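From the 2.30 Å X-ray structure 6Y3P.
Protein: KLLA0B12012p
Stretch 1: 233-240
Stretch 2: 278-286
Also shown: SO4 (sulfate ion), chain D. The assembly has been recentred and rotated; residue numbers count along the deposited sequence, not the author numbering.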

# COMPACT_ATOMS: atom_id res chain seq x y z
N ASP A 233 -7.14 -4.89 -11.38
CA ASP A 233 -6.95 -3.86 -12.41
C ASP A 233 -7.97 -2.72 -12.40
O ASP A 233 -7.78 -1.77 -13.15
CB ASP A 233 -6.88 -4.48 -13.82
CG ASP A 233 -5.47 -4.90 -14.20
OD1 ASP A 233 -4.54 -4.64 -13.40
OD2 ASP A 233 -5.30 -5.49 -15.29
N ARG A 234 -9.01 -2.79 -11.57
CA ARG A 234 -9.97 -1.69 -11.45
C ARG A 234 -9.48 -0.90 -10.24
O ARG A 234 -9.76 -1.26 -9.09
CB ARG A 234 -11.39 -2.23 -11.28
CG ARG A 234 -11.87 -3.07 -12.48
CD ARG A 234 -13.38 -3.35 -12.44
NE ARG A 234 -14.16 -2.10 -12.47
CZ ARG A 234 -15.44 -2.00 -12.16
NH1 ARG A 234 -16.13 -3.08 -11.80
NH2 ARG A 234 -16.06 -0.83 -12.21
N MET A 235 -8.60 0.07 -10.50
CA MET A 235 -7.96 0.86 -9.46
C MET A 235 -8.66 2.20 -9.18
O MET A 235 -9.56 2.61 -9.91
CB MET A 235 -6.47 1.03 -9.74
CG MET A 235 -5.84 -0.12 -10.50
SD MET A 235 -4.07 0.16 -10.68
CE MET A 235 -3.56 -1.42 -11.38
N LEU A 236 -8.29 2.84 -8.08
CA LEU A 236 -8.92 4.09 -7.65
C LEU A 236 -7.94 5.23 -7.73
O LEU A 236 -6.75 5.06 -7.43
CB LEU A 236 -9.38 3.97 -6.18
CG LEU A 236 -10.68 3.22 -5.84
CD1 LEU A 236 -10.64 1.78 -6.27
CD2 LEU A 236 -10.92 3.22 -4.36
N ALA A 237 -8.45 6.39 -8.07
CA ALA A 237 -7.70 7.64 -8.08
C ALA A 237 -8.39 8.51 -7.01
O ALA A 237 -9.59 8.77 -7.11
CB ALA A 237 -7.76 8.30 -9.45
N LEU A 238 -7.63 8.86 -5.97
CA LEU A 238 -8.08 9.65 -4.83
C LEU A 238 -7.41 10.99 -4.99
O LEU A 238 -6.19 11.09 -4.91
CB LEU A 238 -7.68 8.96 -3.49
CG LEU A 238 -7.82 7.41 -3.48
CD1 LEU A 238 -6.74 6.77 -2.69
CD2 LEU A 238 -9.12 6.97 -2.96
N PHE A 239 -8.21 12.01 -5.30
CA PHE A 239 -7.75 13.37 -5.56
C PHE A 239 -7.66 14.23 -4.31
O PHE A 239 -8.47 14.09 -3.39
CB PHE A 239 -8.66 14.05 -6.58
CG PHE A 239 -8.52 13.45 -7.96
CD1 PHE A 239 -9.30 12.37 -8.36
CD2 PHE A 239 -7.62 13.99 -8.88
CE1 PHE A 239 -9.18 11.83 -9.64
CE2 PHE A 239 -7.47 13.43 -10.15
CZ PHE A 239 -8.25 12.35 -10.52
N ALA A 240 -6.66 15.13 -4.30
CA ALA A 240 -6.42 16.08 -3.22
C ALA A 240 -7.53 17.17 -3.27
O ALA A 240 -8.11 17.38 -4.34
CB ALA A 240 -5.03 16.70 -3.38
S SO4 D . -10.97 4.29 -23.60
O1 SO4 D . -10.05 5.18 -24.32
O2 SO4 D . -11.24 3.10 -24.42
O3 SO4 D . -10.35 3.88 -22.35
O4 SO4 D . -12.23 5.00 -23.33
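Stretch 2 278-286: SVIEFDALK

How does the second stretch run against the first? Val 279 to Glu 281 form a strand that lies beside the strand at Leu 236 to Phe 239, with an angle of 153° between their N-to-C directions, so the pairing is antiparallel. The strand axes come within 4.7 Å. Leu 236 sits across from Glu 281, Ala 237 from Ile 280 and Leu 238 from Val 279. Beyond Glu 281 the chain leaves the extended form for a 3-10 segment, Phe 282 to Ala 284, and Leu 285 follows.

What holds the two backbones together? Ala 237 and Ile 280 bond to each other twice, Ala 237 N to Ile 280 O at 2.7 Å and Ile 280 N to Ala 237 O at 3.0 Å. Outside this pair, Phe 239 N donates to Ser 278 O at 2.9 Å, and Phe 282 N reaches Met 235 O at 2.8 Å, carrying the ladder into the first residue of the 3-10 segment.

Where do apolar side chains meet? Leu 238 and Val 279 share one face of the sheet, with Leu 238 CD2 3.6 Å from Val 279 CG2; Leu 236 CD2 also lies 3.8 Å from Val 279 CG1. Ala 237 and Ile 280 point to the opposite face. Leu 285, its CA-to-CB bond directed toward the first stretch, places CD1 3.6 Å from Ala 237 CB and CD2 3.6 Å from Phe 239 CZ, at the edge of the ring.

Does charge contribute? Glu 281 extends its side chain, chi1 and chi2 both t, until its carboxylate meets the guanidinium edge of Arg 234 in a two-pronged salt bridge. Arg 234 NE to Glu 281 OE2 and Arg 234 NH2 to Glu 281 OE1 are each 3.2 Å, both nearly linear hydrogen bonds.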

# COMPACT_ATOMS: atom_id res chain seq x y z
N SER A 278 -12.38 13.38 -3.24
CA SER A 278 -12.92 12.83 -4.48
C SER A 278 -12.22 11.54 -4.88
O SER A 278 -10.98 11.47 -4.89
CB SER A 278 -12.82 13.85 -5.62
OG SER A 278 -13.84 13.66 -6.60
N VAL A 279 -13.02 10.50 -5.17
CA VAL A 279 -12.62 9.14 -5.56
C VAL A 279 -13.32 8.81 -6.87
O VAL A 279 -14.54 8.82 -6.95
CB VAL A 279 -12.95 8.07 -4.48
CG1 VAL A 279 -12.43 6.70 -4.90
CG2 VAL A 279 -12.40 8.44 -3.11
N ILE A 280 -12.52 8.54 -7.91
CA ILE A 280 -12.93 8.16 -9.26
C ILE A 280 -12.10 6.92 -9.58
O ILE A 280 -10.93 6.82 -9.16
CB ILE A 280 -12.59 9.30 -10.30
CG1 ILE A 280 -13.11 10.70 -9.87
CG2 ILE A 280 -13.05 8.96 -11.75
CD1 ILE A 280 -14.68 10.89 -9.67
N GLU A 281 -12.68 5.99 -10.36
CA GLU A 281 -11.99 4.81 -10.86
C GLU A 281 -10.91 5.33 -11.82
O GLU A 281 -11.19 6.17 -12.69
CB GLU A 281 -12.95 3.86 -11.60
CG GLU A 281 -12.29 2.54 -11.99
CD GLU A 281 -13.12 1.54 -12.77
OE1 GLU A 281 -14.33 1.79 -12.98
OE2 GLU A 281 -12.54 0.51 -13.20
N PHE A 282 -9.68 4.84 -11.63
CA PHE A 282 -8.54 5.22 -12.44
C PHE A 282 -8.79 5.18 -13.95
O PHE A 282 -8.44 6.14 -14.64
CB PHE A 282 -7.33 4.38 -12.06
CG PHE A 282 -6.14 4.63 -12.96
CD1 PHE A 282 -5.39 5.79 -12.83
CD2 PHE A 282 -5.75 3.68 -13.90
CE1 PHE A 282 -4.29 6.01 -13.65
CE2 PHE A 282 -4.65 3.92 -14.74
CZ PHE A 282 -3.93 5.09 -14.61
N ASP A 283 -9.39 4.09 -14.47
CA ASP A 283 -9.64 3.92 -15.90
C ASP A 283 -10.67 4.88 -16.46
O ASP A 283 -10.75 5.05 -17.68
CB ASP A 283 -10.00 2.46 -16.26
CG ASP A 283 -9.80 2.13 -17.74
OD1 ASP A 283 -8.65 2.26 -18.23
OD2 ASP A 283 -10.80 1.84 -18.43
N ALA A 284 -11.46 5.51 -15.59
CA ALA A 284 -12.45 6.49 -16.01
C ALA A 284 -11.78 7.85 -16.29
O ALA A 284 -12.47 8.75 -16.75
CB ALA A 284 -13.52 6.65 -14.92
N LEU A 285 -10.46 8.02 -15.99
CA LEU A 285 -9.77 9.28 -16.25
C LEU A 285 -9.30 9.29 -17.74
O LEU A 285 -8.27 8.71 -18.07
CB LEU A 285 -8.61 9.48 -15.26
CG LEU A 285 -8.99 9.44 -13.75
CD1 LEU A 285 -7.74 9.32 -12.88
CD2 LEU A 285 -9.83 10.68 -13.34
N LYS A 286 -10.12 9.88 -18.64
CA LYS A 286 -9.86 9.85 -20.07
C LYS A 286 -8.82 10.86 -20.51
O LYS A 286 -8.29 10.72 -21.62
CB LYS A 286 -11.15 9.96 -20.89
CG LYS A 286 -12.21 8.89 -20.58
CD LYS A 286 -11.71 7.45 -20.65
CE LYS A 286 -12.80 6.47 -20.29
NZ LYS A 286 -12.25 5.12 -19.98